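Local coordinates for antifungal protein GAFP-1 (Gastrodia elata, PDB 1XD5), which probably binds mannose as a monomeric monocot lectin of the bulb-type family and acts as an antifungal protein, at residues Leu4-Thr12 with Gly51-Asp59; Ser74-Tyr84 with Ile95-Trp104. All blocks are in the same frame, centred on the assembly; numbering follows the deposited sequence.

Contact 1: residues Leu4-Thr12 with Gly51-Asp59; sequences LNSGHQLDT and GCVLKMQND
Leu-10 and Leu-54 are a hydrogen-bonded antiparallel pair, with Leu-10 N to Leu-54 O at 2.7 Å and Leu-54 N to Leu-10 O at 3.0 Å, and the axes of strands 8-10 and 52-56 run at 148° to each other. Gln-9 and Lys-55 follow as the non-hydrogen-bonded pair. Beyond them the chain folds back in a type II turn from Asn-5 to His-8; Gly-7 takes its positive phi there, and its N donates to Met-56 O (2.8 Å).

On one face Leu-10 and Leu-54 lie side by side and point the same way, meeting at Leu-10 CD1 and Leu-54 CD2. Farther along, Leu-4 crosses Met-56 at an oblique angle, its CD2 resting 3.8 Å from Met-56 CB. The CG of Met-56 stands anti to the backbone N (chi1 178°), which sets it against the backbone of Ser-6. The hydroxyl of Ser-6 bonds to the N of Tyr-83.

The face of Gln-9 and Lys-55 is more polar. Their side chains run alongside, and Gln-9 OE1 comes 3.1 Å from Lys-55 CE. Gln-9 NE2 makes a nearly straight bond (168°) to Asp-11 OD1, with the acceptor in the amide plane; this fixes the turn of the amide, whose NE2 also lies against Val-53. At the far end Thr-12 OG1 donates to Cys-52 O over 2.7 Å, from well above the carbonyl plane.

Strand 8-10 is the outer strand of its sheet, and 52-56 is bonded on its other side to 62-66. Leu-10 and Leu-54 pack on Ile-25 of strand 21-25, Cys-52 is tied to Cys-29 by a disulfide, and Leu-4 belongs to strand 3-5, bonded to 84-87 in a different sheet of this beta-prism II fold.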
loop_
_atom_site.group_PDB
_atom_site.type_symbol
_atom_site.label_atom_id
_atom_site.label_comp_id
_atom_site.label_asym_id
_atom_site.label_seq_id
_atom_site.Cartn_x
_atom_site.Cartn_y
_atom_site.Cartn_z
ATOM N N LEU A 4 4.447 -1.264 6.591
ATOM C CA LEU A 4 3.735 -2.526 6.723
ATOM C C LEU A 4 4.686 -3.618 6.264
ATOM O O LEU A 4 5.152 -3.590 5.126
ATOM C CB LEU A 4 2.482 -2.515 5.831
ATOM C CG LEU A 4 1.638 -3.797 5.818
ATOM C CD1 LEU A 4 1.080 -4.094 7.213
ATOM C CD2 LEU A 4 0.514 -3.702 4.785
ATOM N N ASN A 5 4.981 -4.568 7.148
ATOM C CA ASN A 5 5.920 -5.646 6.828
ATOM C C ASN A 5 5.215 -6.792 6.117
ATOM O O ASN A 5 4.023 -6.996 6.315
ATOM C CB ASN A 5 6.620 -6.164 8.097
ATOM C CG ASN A 5 7.534 -5.121 8.745
ATOM O OD1 ASN A 5 8.327 -4.456 8.079
ATOM N ND2 ASN A 5 7.427 -4.986 10.063
ATOM N N SER A 6 5.952 -7.545 5.300
ATOM C CA SER A 6 5.376 -8.712 4.621
ATOM C C SER A 6 4.883 -9.739 5.632
ATOM O O SER A 6 5.475 -9.909 6.700
ATOM C CB SER A 6 6.355 -9.358 3.631
ATOM O OG SER A 6 7.612 -9.596 4.235
ATOM N N GLY A 7 3.785 -10.401 5.286
ATOM C CA GLY A 7 3.121 -11.333 6.178
ATOM C C GLY A 7 2.117 -10.633 7.068
ATOM O O GLY A 7 1.474 -11.271 7.913
ATOM N N HIS A 8 1.994 -9.316 6.895
ATOM C CA HIS A 8 1.058 -8.515 7.679
ATOM C C HIS A 8 0.090 -7.760 6.772
ATOM O O HIS A 8 0.315 -7.640 5.567
ATOM C CB HIS A 8 1.809 -7.541 8.596
ATOM C CG HIS A 8 2.629 -8.227 9.643
ATOM N ND1 HIS A 8 2.165 -8.449 10.922
ATOM C CD2 HIS A 8 3.873 -8.762 9.595
ATOM C CE1 HIS A 8 3.091 -9.084 11.620
ATOM N NE2 HIS A 8 4.137 -9.288 10.838
ATOM N N GLN A 9 -0.991 -7.270 7.365
ATOM C CA GLN A 9 -2.029 -6.607 6.597
ATOM C C GLN A 9 -2.558 -5.385 7.310
ATOM O O GLN A 9 -2.436 -5.258 8.534
ATOM C CB GLN A 9 -3.164 -7.578 6.268
ATOM C CG GLN A 9 -4.117 -7.852 7.418
ATOM C CD GLN A 9 -5.195 -8.831 7.036
ATOM O OE1 GLN A 9 -4.935 -9.777 6.298
ATOM N NE2 GLN A 9 -6.405 -8.608 7.528
ATOM N N LEU A 10 -3.119 -4.462 6.536
ATOM C CA LEU A 10 -3.893 -3.395 7.135
ATOM C C LEU A 10 -5.342 -3.832 7.068
ATOM O O LEU A 10 -5.813 -4.262 6.016
ATOM C CB LEU A 10 -3.690 -2.069 6.405
ATOM C CG LEU A 10 -2.292 -1.441 6.426
ATOM C CD1 LEU A 10 -2.249 -0.263 5.461
ATOM C CD2 LEU A 10 -1.871 -1.005 7.830
ATOM N N ASP A 11 -6.041 -3.734 8.194
ATOM C CA ASP A 11 -7.469 -4.004 8.213
ATOM C C ASP A 11 -8.183 -2.828 7.564
ATOM O O ASP A 11 -7.563 -1.806 7.255
ATOM C CB ASP A 11 -7.974 -4.217 9.646
ATOM C CG ASP A 11 -7.320 -5.408 10.327
ATOM O OD1 ASP A 11 -7.106 -6.456 9.661
ATOM O OD2 ASP A 11 -6.975 -5.388 11.535
ATOM N N THR A 12 -9.485 -2.980 7.347
ATOM C CA THR A 12 -10.281 -1.935 6.718
ATOM C C THR A 12 -10.146 -0.607 7.449
ATOM O O THR A 12 -10.318 -0.549 8.656
ATOM C CB THR A 12 -11.746 -2.355 6.691
ATOM O OG1 THR A 12 -11.848 -3.625 6.049
ATOM C CG2 THR A 12 -12.547 -1.404 5.797
ATOM N N GLY A 51 -15.249 -3.543 2.775
ATOM C CA GLY A 51 -14.569 -4.221 3.861
ATOM C C GLY A 51 -13.236 -4.795 3.425
ATOM O O GLY A 51 -12.864 -5.887 3.852
ATOM N N CYS A 52 -12.520 -4.057 2.579
ATOM C CA CYS A 52 -11.245 -4.529 2.047
ATOM C C CYS A 52 -10.108 -4.438 3.035
ATOM O O CYS A 52 -10.125 -3.623 3.948
ATOM C CB CYS A 52 -10.855 -3.772 0.782
ATOM S SG CYS A 52 -11.736 -4.408 -0.647
ATOM N N VAL A 53 -9.110 -5.280 2.815
ATOM C CA VAL A 53 -7.876 -5.253 3.586
ATOM C C VAL A 53 -6.707 -5.166 2.607
ATOM O O VAL A 53 -6.858 -5.472 1.420
ATOM C CB VAL A 53 -7.776 -6.484 4.526
ATOM C CG1 VAL A 53 -8.991 -6.539 5.457
ATOM C CG2 VAL A 53 -7.667 -7.780 3.733
ATOM N N LEU A 54 -5.555 -4.725 3.095
ATOM C CA LEU A 54 -4.390 -4.573 2.259
ATOM C C LEU A 54 -3.313 -5.500 2.806
ATOM O O LEU A 54 -2.919 -5.370 3.961
ATOM C CB LEU A 54 -3.901 -3.116 2.264
ATOM C CG LEU A 54 -2.673 -2.815 1.390
ATOM C CD1 LEU A 54 -2.997 -3.013 -0.086
ATOM C CD2 LEU A 54 -2.121 -1.398 1.640
ATOM N N LYS A 55 -2.865 -6.441 1.982
ATOM C CA LYS A 55 -1.899 -7.442 2.419
ATOM C C LYS A 55 -0.561 -7.237 1.726
ATOM O O LYS A 55 -0.491 -7.264 0.506
ATOM C CB LYS A 55 -2.416 -8.857 2.114
ATOM C CG LYS A 55 -3.672 -9.260 2.878
ATOM C CD LYS A 55 -3.871 -10.784 2.845
ATOM C CE LYS A 55 -5.186 -11.196 3.507
ATOM N NZ LYS A 55 -5.574 -12.605 3.183
ATOM N N MET A 56 0.493 -7.049 2.515
ATOM C CA MET A 56 1.850 -7.049 2.003
ATOM C C MET A 56 2.299 -8.503 2.105
ATOM O O MET A 56 2.527 -9.007 3.206
ATOM C CB MET A 56 2.747 -6.117 2.837
ATOM C CG MET A 56 4.224 -6.061 2.412
ATOM S SD MET A 56 4.482 -5.286 0.793
ATOM C CE MET A 56 4.780 -6.722 -0.262
ATOM N N GLN A 57 2.396 -9.174 0.962
ATOM C CA GLN A 57 2.680 -10.606 0.933
ATOM C C GLN A 57 4.170 -10.928 0.969
ATOM O O GLN A 57 5.014 -10.113 0.593
ATOM C CB GLN A 57 2.018 -11.255 -0.290
ATOM C CG GLN A 57 0.488 -11.079 -0.289
ATOM C CD GLN A 57 -0.220 -11.854 -1.381
ATOM O OE1 GLN A 57 -1.423 -12.046 -1.306
ATOM N NE2 GLN A 57 0.514 -12.277 -2.398
ATOM N N ASN A 58 4.474 -12.140 1.419
ATOM C CA ASN A 58 5.842 -12.638 1.468
ATOM C C ASN A 58 6.483 -12.835 0.097
ATOM O O ASN A 58 7.702 -12.932 -0.009
ATOM C CB ASN A 58 5.891 -13.939 2.281
ATOM C CG ASN A 58 5.836 -13.678 3.776
ATOM O OD1 ASN A 58 6.521 -12.788 4.288
ATOM N ND2 ASN A 58 5.004 -14.433 4.478
ATOM N N ASP A 59 5.674 -12.884 -0.954
ATOM C CA ASP A 59 6.232 -12.979 -2.308
ATOM C C ASP A 59 6.475 -11.609 -2.943
ATOM O O ASP A 59 6.861 -11.515 -4.110
ATOM C CB ASP A 59 5.370 -13.871 -3.208
ATOM C CG ASP A 59 3.976 -13.316 -3.435
ATOM O OD1 ASP A 59 3.669 -12.210 -2.935
ATOM O OD2 ASP A 59 3.111 -13.935 -4.083
#

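Contact 2: residues Ser74-Tyr84 with Ile95-Trp104; sequences SNTNRQNGNYY and IYDNSNNAIW
Tyr-96 CB sits over one face of the Tyr-84 ring, 4.0 Å from its centroid, in a CH-pi contact, while the two phenol rings meet obliquely with their planes 33° apart. Another CH-pi contact brings Ser-74 CB over a face of Trp-104, 3.7 Å from the centroid of the five-membered ring; Thr-76 CG2 approaches the same indole obliquely, 3.5 Å from Trp-104 CD1. The guanidinium of Arg-78 lies with one face on Ile-103 CG2, which stands above the centre of that plane. At the edge of the Tyr-83 ring, Gln-79 O lies in plane and is bonded by Tyr-83 OH (2.8 Å), a bond that ties the hydroxyl end of the ring back to its own loop.

The setting is the beta-prism II fold of the bulb-type lectins, where loop 74-84 leads into strand 84-87 of the sheet that holds 93-96 and 102-105. Tyr-84 and Tyr-96 form a hydrogen-bonded antiparallel pair, with Tyr-84 N to Tyr-96 O at 3.1 Å and Tyr-96 N to Tyr-84 O at 2.9 Å. Tyr-84 CG is held between the backbone N and the carbonyl carbon (chi1 60°), which swings the ring over Tyr-96. The hydroxyl of Tyr-96 bonds to Gln-88 NE2; the two residues open and close a sequence matching the family's mannose-binding motif QxDxNxVxY, consistent with a sugar site beside this contact.

Tyr-83 also crosses Ile-103 at about a right angle, and its CE2 touches Asp-97 CB. In the hairpin, Ser-99 N donates to Asp-97 OD1 (2.8 Å), an Asx turn; Asn-101 N reaches the same oxygen from the opposite face of the carboxylate plane, and Asn-101 ND2 bonds to the syn lone pair of Asp-97 OD2 at 3.2 Å.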
loop_
_atom_site.group_PDB
_atom_site.type_symbol
_atom_site.label_atom_id
_atom_site.label_comp_id
_atom_site.label_asym_id
_atom_site.label_seq_id
_atom_site.Cartn_x
_atom_site.Cartn_y
_atom_site.Cartn_z
ATOM N N SER A 74 -0.309 -5.116 -6.923
ATOM C CA SER A 74 0.827 -4.402 -7.487
ATOM C C SER A 74 1.453 -5.232 -8.604
ATOM O O SER A 74 2.125 -4.686 -9.468
ATOM C CB SER A 74 1.860 -4.081 -6.403
ATOM O OG SER A 74 2.395 -5.273 -5.846
ATOM N N ASN A 75 1.198 -6.543 -8.593
ATOM C CA ASN A 75 1.761 -7.484 -9.576
ATOM C C ASN A 75 3.284 -7.545 -9.503
ATOM O O ASN A 75 3.970 -7.691 -10.518
ATOM C CB ASN A 75 1.314 -7.165 -11.012
ATOM C CG ASN A 75 -0.184 -7.310 -11.216
ATOM O OD1 ASN A 75 -0.801 -6.515 -11.935
ATOM N ND2 ASN A 75 -0.779 -8.313 -10.590
ATOM N N THR A 76 3.804 -7.418 -8.287
ATOM C CA THR A 76 5.242 -7.425 -8.057
ATOM C C THR A 76 5.665 -8.716 -7.360
ATOM O O THR A 76 6.715 -8.764 -6.705
ATOM C CB THR A 76 5.644 -6.209 -7.220
ATOM O OG1 THR A 76 4.791 -6.120 -6.065
ATOM C CG2 THR A 76 5.362 -4.919 -7.995
ATOM N N ASN A 77 4.840 -9.753 -7.500
ATOM C CA ASN A 77 5.171 -11.093 -7.003
ATOM C C ASN A 77 6.517 -11.565 -7.549
ATOM O O ASN A 77 6.821 -11.388 -8.724
ATOM C CB ASN A 77 4.068 -12.110 -7.333
ATOM C CG ASN A 77 3.722 -12.150 -8.820
ATOM O OD1 ASN A 77 3.958 -13.158 -9.500
ATOM N ND2 ASN A 77 3.154 -11.065 -9.328
ATOM N N ARG A 78 7.332 -12.124 -6.662
ATOM C CA ARG A 78 8.625 -12.686 -7.023
ATOM C C ARG A 78 8.918 -13.814 -6.033
ATOM O O ARG A 78 7.998 -14.454 -5.538
ATOM C CB ARG A 78 9.722 -11.611 -7.010
ATOM C CG ARG A 78 9.668 -10.635 -5.829
ATOM C CD ARG A 78 10.873 -9.710 -5.735
ATOM N NE ARG A 78 10.955 -8.777 -6.853
ATOM C CZ ARG A 78 12.090 -8.296 -7.357
ATOM N NH1 ARG A 78 13.261 -8.658 -6.843
ATOM N NH2 ARG A 78 12.054 -7.442 -8.382
ATOM N N GLN A 79 10.185 -14.060 -5.741
ATOM C CA GLN A 79 10.543 -15.078 -4.756
ATOM C C GLN A 79 10.162 -14.614 -3.349
ATOM O O GLN A 79 10.139 -13.411 -3.059
ATOM C CB GLN A 79 12.040 -15.411 -4.836
ATOM C CG GLN A 79 12.981 -14.256 -4.469
ATOM C CD GLN A 79 13.224 -13.251 -5.611
ATOM O OE1 GLN A 79 13.863 -12.220 -5.393
ATOM N NE2 GLN A 79 12.730 -13.551 -6.817
ATOM N N ASN A 80 9.851 -15.570 -2.483
ATOM C CA ASN A 80 9.556 -15.257 -1.093
ATOM C C ASN A 80 10.742 -14.587 -0.424
ATOM O O ASN A 80 11.896 -14.889 -0.730
ATOM C CB ASN A 80 9.183 -16.516 -0.313
ATOM C CG ASN A 80 7.853 -17.113 -0.753
ATOM O OD1 ASN A 80 7.517 -18.233 -0.365
ATOM N ND2 ASN A 80 7.093 -16.377 -1.559
ATOM N N GLY A 81 10.452 -13.666 0.485
ATOM C CA GLY A 81 11.494 -13.005 1.244
ATOM C C GLY A 81 10.870 -12.063 2.248
ATOM O O GLY A 81 9.670 -12.130 2.505
ATOM N N ASN A 82 11.701 -11.197 2.811
ATOM C CA ASN A 82 11.249 -10.144 3.701
ATOM C C ASN A 82 11.129 -8.867 2.897
ATOM O O ASN A 82 12.117 -8.380 2.332
ATOM C CB ASN A 82 12.236 -9.947 4.852
ATOM C CG ASN A 82 12.111 -11.022 5.910
ATOM O OD1 ASN A 82 11.088 -11.126 6.603
ATOM N ND2 ASN A 82 13.149 -11.834 6.043
ATOM N N TYR A 83 9.910 -8.350 2.812
ATOM C CA TYR A 83 9.662 -7.093 2.118
ATOM C C TYR A 83 8.915 -6.179 3.068
ATOM O O TYR A 83 8.313 -6.643 4.037
ATOM C CB TYR A 83 8.835 -7.328 0.849
ATOM C CG TYR A 83 9.478 -8.282 -0.132
ATOM C CD1 TYR A 83 9.126 -9.636 -0.150
ATOM C CD2 TYR A 83 10.450 -7.841 -1.028
ATOM C CE1 TYR A 83 9.727 -10.521 -1.036
ATOM C CE2 TYR A 83 11.053 -8.714 -1.926
ATOM C CZ TYR A 83 10.691 -10.053 -1.917
ATOM O OH TYR A 83 11.280 -10.915 -2.809
ATOM N N TYR A 84 8.953 -4.878 2.807
ATOM C CA TYR A 84 8.097 -3.964 3.553
ATOM C C TYR A 84 7.621 -2.859 2.653
ATOM O O TYR A 84 8.321 -2.464 1.724
ATOM C CB TYR A 84 8.775 -3.403 4.817
ATOM C CG TYR A 84 10.036 -2.623 4.559
ATOM C CD1 TYR A 84 11.250 -3.276 4.399
ATOM C CD2 TYR A 84 10.024 -1.231 4.495
ATOM C CE1 TYR A 84 12.425 -2.571 4.155
ATOM C CE2 TYR A 84 11.204 -0.507 4.251
ATOM C CZ TYR A 84 12.397 -1.199 4.091
ATOM O OH TYR A 84 13.568 -0.541 3.840
ATOM N N ILE A 95 7.744 -0.330 -1.942
ATOM C CA ILE A 95 8.053 -1.638 -1.365
ATOM C C ILE A 95 9.549 -1.889 -1.539
ATOM O O ILE A 95 10.078 -1.765 -2.653
ATOM C CB ILE A 95 7.248 -2.782 -2.036
ATOM C CG1 ILE A 95 5.743 -2.521 -1.943
ATOM C CG2 ILE A 95 7.608 -4.142 -1.390
ATOM C CD1 ILE A 95 4.876 -3.479 -2.761
ATOM N N TYR A 96 10.216 -2.244 -0.443
ATOM C CA TYR A 96 11.636 -2.572 -0.466
ATOM C C TYR A 96 11.874 -4.030 -0.109
ATOM O O TYR A 96 11.096 -4.640 0.632
ATOM C CB TYR A 96 12.413 -1.701 0.533
ATOM C CG TYR A 96 12.556 -0.265 0.099
ATOM C CD1 TYR A 96 13.508 0.102 -0.854
ATOM C CD2 TYR A 96 11.736 0.725 0.637
ATOM C CE1 TYR A 96 13.644 1.417 -1.265
ATOM C CE2 TYR A 96 11.858 2.050 0.238
ATOM C CZ TYR A 96 12.813 2.390 -0.714
ATOM O OH TYR A 96 12.924 3.682 -1.135
ATOM N N ASP A 97 12.967 -4.581 -0.622
ATOM C CA ASP A 97 13.483 -5.822 -0.060
ATOM C C ASP A 97 14.359 -5.482 1.133
ATOM O O ASP A 97 14.298 -4.367 1.649
ATOM C CB ASP A 97 14.226 -6.645 -1.111
ATOM C CG ASP A 97 15.437 -5.943 -1.673
ATOM O OD1 ASP A 97 15.925 -4.944 -1.093
ATOM O OD2 ASP A 97 15.967 -6.340 -2.723
ATOM N N ASN A 98 15.183 -6.431 1.567
ATOM C CA ASN A 98 16.038 -6.222 2.735
ATOM C C ASN A 98 17.363 -5.510 2.437
ATOM O O ASN A 98 18.203 -5.363 3.332
ATOM C CB ASN A 98 16.284 -7.555 3.472
ATOM C CG ASN A 98 16.899 -8.641 2.576
ATOM O OD1 ASN A 98 17.171 -9.748 3.043
ATOM N ND2 ASN A 98 17.112 -8.332 1.292
ATOM N N SER A 99 17.537 -5.053 1.195
ATOM C CA SER A 99 18.823 -4.527 0.740
ATOM C C SER A 99 18.723 -3.152 0.084
ATOM O O SER A 99 19.547 -2.814 -0.764
ATOM C CB SER A 99 19.473 -5.510 -0.241
ATOM O OG SER A 99 19.616 -6.786 0.344
ATOM N N ASN A 100 17.713 -2.371 0.476
ATOM C CA ASN A 100 17.487 -1.027 -0.066
ATOM C C ASN A 100 17.180 -1.014 -1.565
ATOM O O ASN A 100 17.450 -0.029 -2.263
ATOM C CB ASN A 100 18.660 -0.081 0.274
ATOM C CG ASN A 100 18.282 1.394 0.143
ATOM O OD1 ASN A 100 17.181 1.795 0.517
ATOM N ND2 ASN A 100 19.197 2.204 -0.388
ATOM N N ASN A 101 16.613 -2.110 -2.062
ATOM C CA ASN A 101 16.160 -2.167 -3.447
ATOM C C ASN A 101 14.651 -2.017 -3.524
ATOM O O ASN A 101 13.919 -2.808 -2.932
ATOM C CB ASN A 101 16.584 -3.477 -4.113
ATOM C CG ASN A 101 18.088 -3.642 -4.167
ATOM O OD1 ASN A 101 18.796 -2.784 -4.695
ATOM N ND2 ASN A 101 18.583 -4.746 -3.616
ATOM N N ALA A 102 14.196 -0.990 -4.234
ATOM C CA ALA A 102 12.765 -0.788 -4.453
ATOM C C ALA A 102 12.265 -1.784 -5.493
ATOM O O ALA A 102 12.905 -1.973 -6.541
ATOM C CB ALA A 102 12.491 0.637 -4.909
ATOM N N ILE A 103 11.136 -2.428 -5.203
ATOM C CA ILE A 103 10.514 -3.330 -6.173
ATOM C C ILE A 103 9.174 -2.794 -6.693
ATOM O O ILE A 103 8.628 -3.310 -7.670
ATOM C CB ILE A 103 10.378 -4.783 -5.624
ATOM C CG1 ILE A 103 9.282 -4.881 -4.567
ATOM C CG2 ILE A 103 11.727 -5.318 -5.104
ATOM C CD1 ILE A 103 8.802 -6.309 -4.298
ATOM N N TRP A 104 8.665 -1.748 -6.043
ATOM C CA TRP A 104 7.435 -1.085 -6.461
ATOM C C TRP A 104 7.388 0.293 -5.824
ATOM O O TRP A 104 7.914 0.480 -4.728
ATOM C CB TRP A 104 6.216 -1.898 -6.021
ATOM C CG TRP A 104 4.894 -1.376 -6.524
ATOM C CD1 TRP A 104 4.355 -1.525 -7.787
ATOM C CD2 TRP A 104 3.942 -0.619 -5.773
ATOM N NE1 TRP A 104 3.121 -0.914 -7.848
ATOM C CE2 TRP A 104 2.840 -0.355 -6.628
ATOM C CE3 TRP A 104 3.894 -0.151 -4.450
ATOM C CZ2 TRP A 104 1.720 0.369 -6.207
ATOM C CZ3 TRP A 104 2.770 0.566 -4.029
ATOM C CH2 TRP A 104 1.706 0.821 -4.906
HETATM O O HOH W 1 15.447 0.741 2.197
#

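In the fold
Contact 1 lies nearer the middle of the chain and is partly buried, with Leu-54 and Met-56 turned into the prism; contact 2 is a surface contact farther out. The first is built mostly from strand pairing and aliphatic packing, the second from one strand pair and a long loop whose aromatic and aliphatic side chains pack on a hairpin with an Asx turn. They meet directly: Ser-6 and Tyr-83 bond through their backbones, as do Asp-59 and Arg-78. Both also reach one sheet, since strand 3-5 enters it from 4-12 while 84-87 and 93-96 enter it from contact 2. Residues 4-12 thus leave that sheet to join 52-56 in another, linking two sides of the prism.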